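Local coordinates for protein 1-carboxybiuret hydrolase subunit AtzE (Pseudomonas sp., PDB 6C62) that hydrolyses 1-carboxybiuret to urea-1,3-dicarboxylate and ammonia, a step in the bacterial degradation of atrazine, at residues A[137-142]-A[422-427]. Sequence-based numbering, arbitrary orientation.
Sequences TRNPHD and DGMPIG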
loop_
_atom_site.group_PDB
_atom_site.type_symbol
_atom_site.label_atom_id
_atom_site.label_comp_id
_atom_site.label_asym_id
_atom_site.label_seq_id
_atom_site.Cartn_x
_atom_site.Cartn_y
_atom_site.Cartn_z
ATOM N N THR A 137 -21.996 -24.134 12.257
ATOM C CA THR A 137 -21.392 -24.642 13.506
ATOM C C THR A 137 -22.252 -24.197 14.670
ATOM O O THR A 137 -22.680 -23.051 14.711
ATOM C CB THR A 137 -19.959 -24.145 13.649
ATOM O OG1 THR A 137 -19.160 -24.744 12.619
ATOM C CG2 THR A 137 -19.368 -24.551 14.989
ATOM N N ARG A 138 -22.493 -25.075 15.635
ATOM C CA ARG A 138 -23.423 -24.775 16.726
ATOM C C ARG A 138 -22.678 -24.521 18.015
ATOM O O ARG A 138 -21.683 -25.189 18.333
ATOM C CB ARG A 138 -24.443 -25.896 16.904
ATOM C CG ARG A 138 -25.327 -26.131 15.681
ATOM C CD ARG A 138 -26.329 -27.301 15.886
ATOM N NE ARG A 138 -27.185 -27.369 14.698
ATOM C CZ ARG A 138 -28.305 -26.663 14.515
ATOM N NH1 ARG A 138 -28.830 -25.854 15.448
ATOM N NH2 ARG A 138 -28.907 -26.748 13.317
ATOM N N ASN A 139 -23.166 -23.570 18.804
ATOM C CA ASN A 139 -22.552 -23.242 20.078
ATOM C C ASN A 139 -22.690 -24.406 21.043
ATOM O O ASN A 139 -23.817 -24.804 21.361
ATOM C CB ASN A 139 -23.230 -22.010 20.654
ATOM C CG ASN A 139 -22.412 -21.344 21.701
ATOM O OD1 ASN A 139 -22.025 -21.984 22.678
ATOM N ND2 ASN A 139 -22.131 -20.043 21.516
ATOM N N PRO A 140 -21.585 -24.934 21.583
ATOM C CA PRO A 140 -21.706 -26.033 22.539
ATOM C C PRO A 140 -22.403 -25.685 23.825
ATOM O O PRO A 140 -22.880 -26.585 24.458
ATOM C CB PRO A 140 -20.231 -26.401 22.814
ATOM C CG PRO A 140 -19.521 -25.988 21.611
ATOM C CD PRO A 140 -20.182 -24.708 21.243
ATOM N N HIS A 141 -22.476 -24.419 24.208
ATOM C CA HIS A 141 -23.260 -24.044 25.415
ATOM C C HIS A 141 -24.768 -23.977 25.160
ATOM O O HIS A 141 -25.560 -23.964 26.123
ATOM C CB HIS A 141 -22.790 -22.710 25.999
ATOM C CG HIS A 141 -21.330 -22.711 26.350
ATOM N ND1 HIS A 141 -20.788 -23.589 27.257
ATOM C CD2 HIS A 141 -20.284 -22.013 25.827
ATOM C CE1 HIS A 141 -19.481 -23.385 27.340
ATOM N NE2 HIS A 141 -19.143 -22.443 26.470
ATOM N N ASP A 142 -25.178 -23.877 23.895
ATOM C CA ASP A 142 -26.597 -23.913 23.525
ATOM C C ASP A 142 -26.652 -24.077 22.027
ATOM O O ASP A 142 -26.440 -23.101 21.252
ATOM C CB ASP A 142 -27.281 -22.636 23.991
ATOM C CG ASP A 142 -28.767 -22.544 23.571
ATOM O OD1 ASP A 142 -29.241 -23.304 22.713
ATOM O OD2 ASP A 142 -29.466 -21.654 24.100
ATOM N N ASP A 422 -28.896 -15.604 30.624
ATOM C CA ASP A 422 -29.270 -16.992 30.232
ATOM C C ASP A 422 -28.104 -17.999 30.302
ATOM O O ASP A 422 -28.068 -18.983 29.560
ATOM C CB ASP A 422 -29.910 -17.042 28.843
ATOM C CG ASP A 422 -31.175 -16.212 28.761
ATOM O OD1 ASP A 422 -31.041 -14.982 28.893
ATOM O OD2 ASP A 422 -32.285 -16.755 28.583
ATOM N N GLY A 423 -27.159 -17.746 31.196
ATOM C CA GLY A 423 -25.962 -18.573 31.317
ATOM C C GLY A 423 -24.991 -18.532 30.140
ATOM O O GLY A 423 -24.108 -19.376 30.090
ATOM N N MET A 424 -25.128 -17.576 29.207
ATOM C CA MET A 424 -24.238 -17.527 28.023
ATOM C C MET A 424 -23.025 -16.641 28.285
ATOM O O MET A 424 -23.106 -15.642 29.035
ATOM C CB MET A 424 -24.992 -17.071 26.775
ATOM C CG MET A 424 -26.075 -18.024 26.280
ATOM S SD MET A 424 -25.441 -19.641 25.809
ATOM C CE MET A 424 -24.656 -19.315 24.229
ATOM N N PRO A 425 -21.875 -16.995 27.690
ATOM C CA PRO A 425 -20.700 -16.157 27.953
ATOM C C PRO A 425 -20.638 -14.874 27.066
ATOM O O PRO A 425 -21.381 -14.724 26.098
ATOM C CB PRO A 425 -19.533 -17.091 27.628
ATOM C CG PRO A 425 -20.059 -17.916 26.529
ATOM C CD PRO A 425 -21.558 -18.123 26.811
ATOM N N ILE A 426 -19.732 -13.989 27.441
ATOM C CA ILE A 426 -19.374 -12.843 26.629
ATOM C C ILE A 426 -17.936 -12.485 26.929
ATOM O O ILE A 426 -17.472 -12.620 28.046
ATOM C CB ILE A 426 -20.381 -11.691 26.807
ATOM C CG1 ILE A 426 -20.367 -10.767 25.610
ATOM C CG2 ILE A 426 -20.109 -10.952 28.089
ATOM C CD1 ILE A 426 -21.548 -9.821 25.577
ATOM N N GLY A 427 -17.179 -12.111 25.901
ATOM C CA GLY A 427 -15.769 -11.886 26.055
ATOM C C GLY A 427 -15.421 -10.433 26.312
ATOM O O GLY A 427 -16.204 -9.513 25.965
#
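Bends at chi2 (-61°) and chi3 (-75°) curl Met-424 toward the turn at 139-142, where Asn-139, its CG anti to the backbone N, comes forward to meet it tip to tip. The methyl CE lies 3.8 Å from Asn-139 ND2, while the sulfur rests against two neighbouring methylenes, 4.1 Å from His-141 CB and 4.0 Å from Asp-142 CB. Beside it, Pro-425 brings CG obliquely to CD2 of the His-141 ring, 4.2 Å away. This is structural packing away from the amidase catalytic residues, and it illustrates how a turn with its polar groups satisfied can offer methylenes to a methionine. Asn-139 OD1 accepts the N-H of His-141 on an in-plane lone pair (2.9 Å), an Asx turn overlying the type I turn, and ND2 donates hydrogen bonds to the carbonyl oxygens of Leu-181 and Ile-146. An alanine in place of Asn-139 would probably leave His-141 N without its side-chain acceptor, those carbonyls without their amide donor and the Met-424 methyl without its packing partner. His-141 NE2 is hydrogen-bonded to Cys-182 O; Gly-144 and a salt bridge to Arg-145 hold the Asp-142 carboxylate. The turn ending strand 135-139, backed by helix 152-159, packs against the loop leading into strand 426-432 of the large mixed sheet.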